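Local coordinates for FAD linked oxidase-like protein (Myceliophthora thermophila, PDB 5L6F) that oxidises the C1 hydroxyl of xylooligosaccharides and related sugars to lactones, using a bicovalently bound FAD and reducing molecular oxygen to hydrogen peroxide, at residues G254-W259 and Q298-L303. Sequence-based numbering, arbitrary orientation.
Sequences GALQEW and QPLLAL. With XYP (beta-D-xylopyranose), chain E.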
loop_
_atom_site.group_PDB
_atom_site.type_symbol
_atom_site.label_atom_id
_atom_site.label_comp_id
_atom_site.label_asym_id
_atom_site.label_seq_id
_atom_site.Cartn_x
_atom_site.Cartn_y
_atom_site.Cartn_z
ATOM N N GLY A 254 -17.222 -10.566 16.343
ATOM C CA GLY A 254 -18.132 -9.633 17.011
ATOM C C GLY A 254 -17.512 -9.102 18.312
ATOM O O GLY A 254 -17.601 -7.909 18.593
ATOM N N ALA A 255 -16.871 -9.974 19.091
ATOM C CA ALA A 255 -16.161 -9.549 20.293
ATOM C C ALA A 255 -14.969 -8.659 19.980
ATOM O O ALA A 255 -14.724 -7.653 20.650
ATOM C CB ALA A 255 -15.695 -10.761 21.090
ATOM N N LEU A 256 -14.218 -9.066 18.971
ATOM C CA LEU A 256 -13.010 -8.356 18.612
ATOM C C LEU A 256 -13.308 -6.927 18.176
ATOM O O LEU A 256 -12.613 -5.990 18.575
ATOM C CB LEU A 256 -12.294 -9.110 17.501
ATOM C CG LEU A 256 -10.964 -8.532 17.052
ATOM C CD1 LEU A 256 -9.907 -8.577 18.157
ATOM C CD2 LEU A 256 -10.509 -9.278 15.806
ATOM N N GLN A 257 -14.330 -6.749 17.340
ATOM C CA GLN A 257 -14.667 -5.412 16.888
ATOM C C GLN A 257 -15.220 -4.526 17.975
ATOM O O GLN A 257 -14.934 -3.326 17.988
ATOM C CB GLN A 257 -15.623 -5.425 15.686
ATOM C CG GLN A 257 -17.056 -5.837 15.951
ATOM C CD GLN A 257 -17.871 -5.941 14.668
ATOM O OE1 GLN A 257 -17.342 -5.814 13.536
ATOM N NE2 GLN A 257 -19.167 -6.148 14.829
ATOM N N GLU A 258 -16.028 -5.086 18.880
ATOM C CA GLU A 258 -16.525 -4.321 20.031
ATOM C C GLU A 258 -15.321 -3.886 20.895
ATOM O O GLU A 258 -15.221 -2.728 21.301
ATOM C CB GLU A 258 -17.528 -5.184 20.835
ATOM C CG GLU A 258 -18.475 -4.449 21.751
ATOM C CD GLU A 258 -19.456 -5.381 22.468
ATOM O OE1 GLU A 258 -19.889 -6.373 21.850
ATOM O OE2 GLU A 258 -19.805 -5.106 23.658
ATOM N N TRP A 259 -14.382 -4.800 21.123
ATOM C CA TRP A 259 -13.169 -4.476 21.882
ATOM C C TRP A 259 -12.381 -3.328 21.248
ATOM O O TRP A 259 -11.990 -2.379 21.932
ATOM C CB TRP A 259 -12.307 -5.729 22.051
ATOM C CG TRP A 259 -10.951 -5.523 22.632
ATOM C CD1 TRP A 259 -10.608 -5.439 23.948
ATOM C CD2 TRP A 259 -9.739 -5.402 21.891
ATOM N NE1 TRP A 259 -9.244 -5.279 24.071
ATOM C CE2 TRP A 259 -8.691 -5.260 22.817
ATOM C CE3 TRP A 259 -9.435 -5.467 20.537
ATOM C CZ2 TRP A 259 -7.369 -5.142 22.424
ATOM C CZ3 TRP A 259 -8.127 -5.345 20.138
ATOM C CH2 TRP A 259 -7.106 -5.173 21.076
ATOM N N GLN A 298 -4.085 -8.845 28.192
ATOM C CA GLN A 298 -4.877 -9.736 29.061
ATOM C C GLN A 298 -6.388 -9.527 28.919
ATOM O O GLN A 298 -7.121 -10.496 28.775
ATOM C CB GLN A 298 -4.413 -9.675 30.527
ATOM C CG GLN A 298 -5.054 -10.726 31.437
ATOM C CD GLN A 298 -5.010 -12.133 30.841
ATOM O OE1 GLN A 298 -3.961 -12.576 30.355
ATOM N NE2 GLN A 298 -6.161 -12.826 30.837
ATOM N N PRO A 299 -6.863 -8.264 28.905
ATOM C CA PRO A 299 -8.301 -8.047 28.693
ATOM C C PRO A 299 -8.893 -8.708 27.439
ATOM O O PRO A 299 -9.993 -9.270 27.501
ATOM C CB PRO A 299 -8.408 -6.524 28.601
ATOM C CG PRO A 299 -7.285 -6.024 29.429
ATOM C CD PRO A 299 -6.176 -7.022 29.310
ATOM N N LEU A 300 -8.181 -8.645 26.311
ATOM C CA LEU A 300 -8.626 -9.287 25.079
ATOM C C LEU A 300 -8.629 -10.805 25.199
ATOM O O LEU A 300 -9.546 -11.465 24.712
ATOM C CB LEU A 300 -7.733 -8.878 23.883
ATOM C CG LEU A 300 -8.113 -9.495 22.528
ATOM C CD1 LEU A 300 -9.536 -9.136 22.134
ATOM C CD2 LEU A 300 -7.136 -9.104 21.413
ATOM N N LEU A 301 -7.574 -11.352 25.796
ATOM C CA LEU A 301 -7.469 -12.800 25.979
ATOM C C LEU A 301 -8.658 -13.325 26.797
ATOM O O LEU A 301 -9.207 -14.374 26.482
ATOM C CB LEU A 301 -6.164 -13.179 26.686
ATOM C CG LEU A 301 -4.844 -12.914 25.974
ATOM C CD1 LEU A 301 -3.693 -13.397 26.831
ATOM C CD2 LEU A 301 -4.846 -13.576 24.604
ATOM N N ALA A 302 -9.053 -12.579 27.825
ATOM C CA ALA A 302 -10.179 -12.983 28.672
ATOM C C ALA A 302 -11.479 -12.894 27.889
ATOM O O ALA A 302 -12.345 -13.742 28.000
ATOM C CB ALA A 302 -10.234 -12.137 29.938
ATOM N N LEU A 303 -11.589 -11.888 27.036
ATOM C CA LEU A 303 -12.766 -11.714 26.214
ATOM C C LEU A 303 -12.902 -12.799 25.141
ATOM O O LEU A 303 -14.001 -13.301 24.911
ATOM C CB LEU A 303 -12.700 -10.346 25.558
ATOM C CG LEU A 303 -13.900 -9.907 24.761
ATOM C CD1 LEU A 303 -15.170 -9.863 25.603
ATOM C CD2 LEU A 303 -13.551 -8.530 24.221
HETATM C C1 XYP E . -13.238 -3.423 28.373
HETATM C C2 XYP E . -13.003 -1.915 28.211
HETATM C C3 XYP E . -13.182 -1.449 26.765
HETATM C C4 XYP E . -12.560 -2.430 25.769
HETATM C C5 XYP E . -13.040 -3.842 26.054
HETATM O O2 XYP E . -13.897 -1.155 29.060
HETATM O O3 XYP E . -12.577 -0.150 26.679
HETATM O O4 XYP E . -12.908 -2.064 24.437
HETATM O O5 XYP E . -12.580 -4.214 27.352
#
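Leu300 covers one face of the Trp259 indole between two near-antiparallel helices, 246-261 and 290-304, which pack on one side of the eight-stranded antiparallel sheet of this FAD-linked oxidase. The segment axes cross at 151° and come no nearer than 10.6 Å, a spacing filled by apolar side chains. The tight part is a CH-pi contact: Leu300 CD1 sits 3.9 Å from the centroid of the five-membered ring of Trp259, 16° off its normal. Leu300 CD2 continues over the same indole, 3.9 Å from Trp259 CH2. With CG anti to the backbone N (chi1 172°), the indole reaches across the interface, and Met271 of strand 269-275 touches both side chains. Leu256 CD1 meets Leu300 CD1 at 4.0 Å, extending this buried layer. Toward solvent the fit is looser: exposed Leu303 has its CG 4.2 Å from Ala255 CB, though its CD2 still approaches Trp259 CB. An alanine in place of Trp259 would probably leave a gap over Leu300 and the bound xylose C5 without its apolar contact. That sugar lies with C5 3.6 Å from Trp259 CD1, while its O4 donates a 2.7 Å hydrogen bond to Trp259 O.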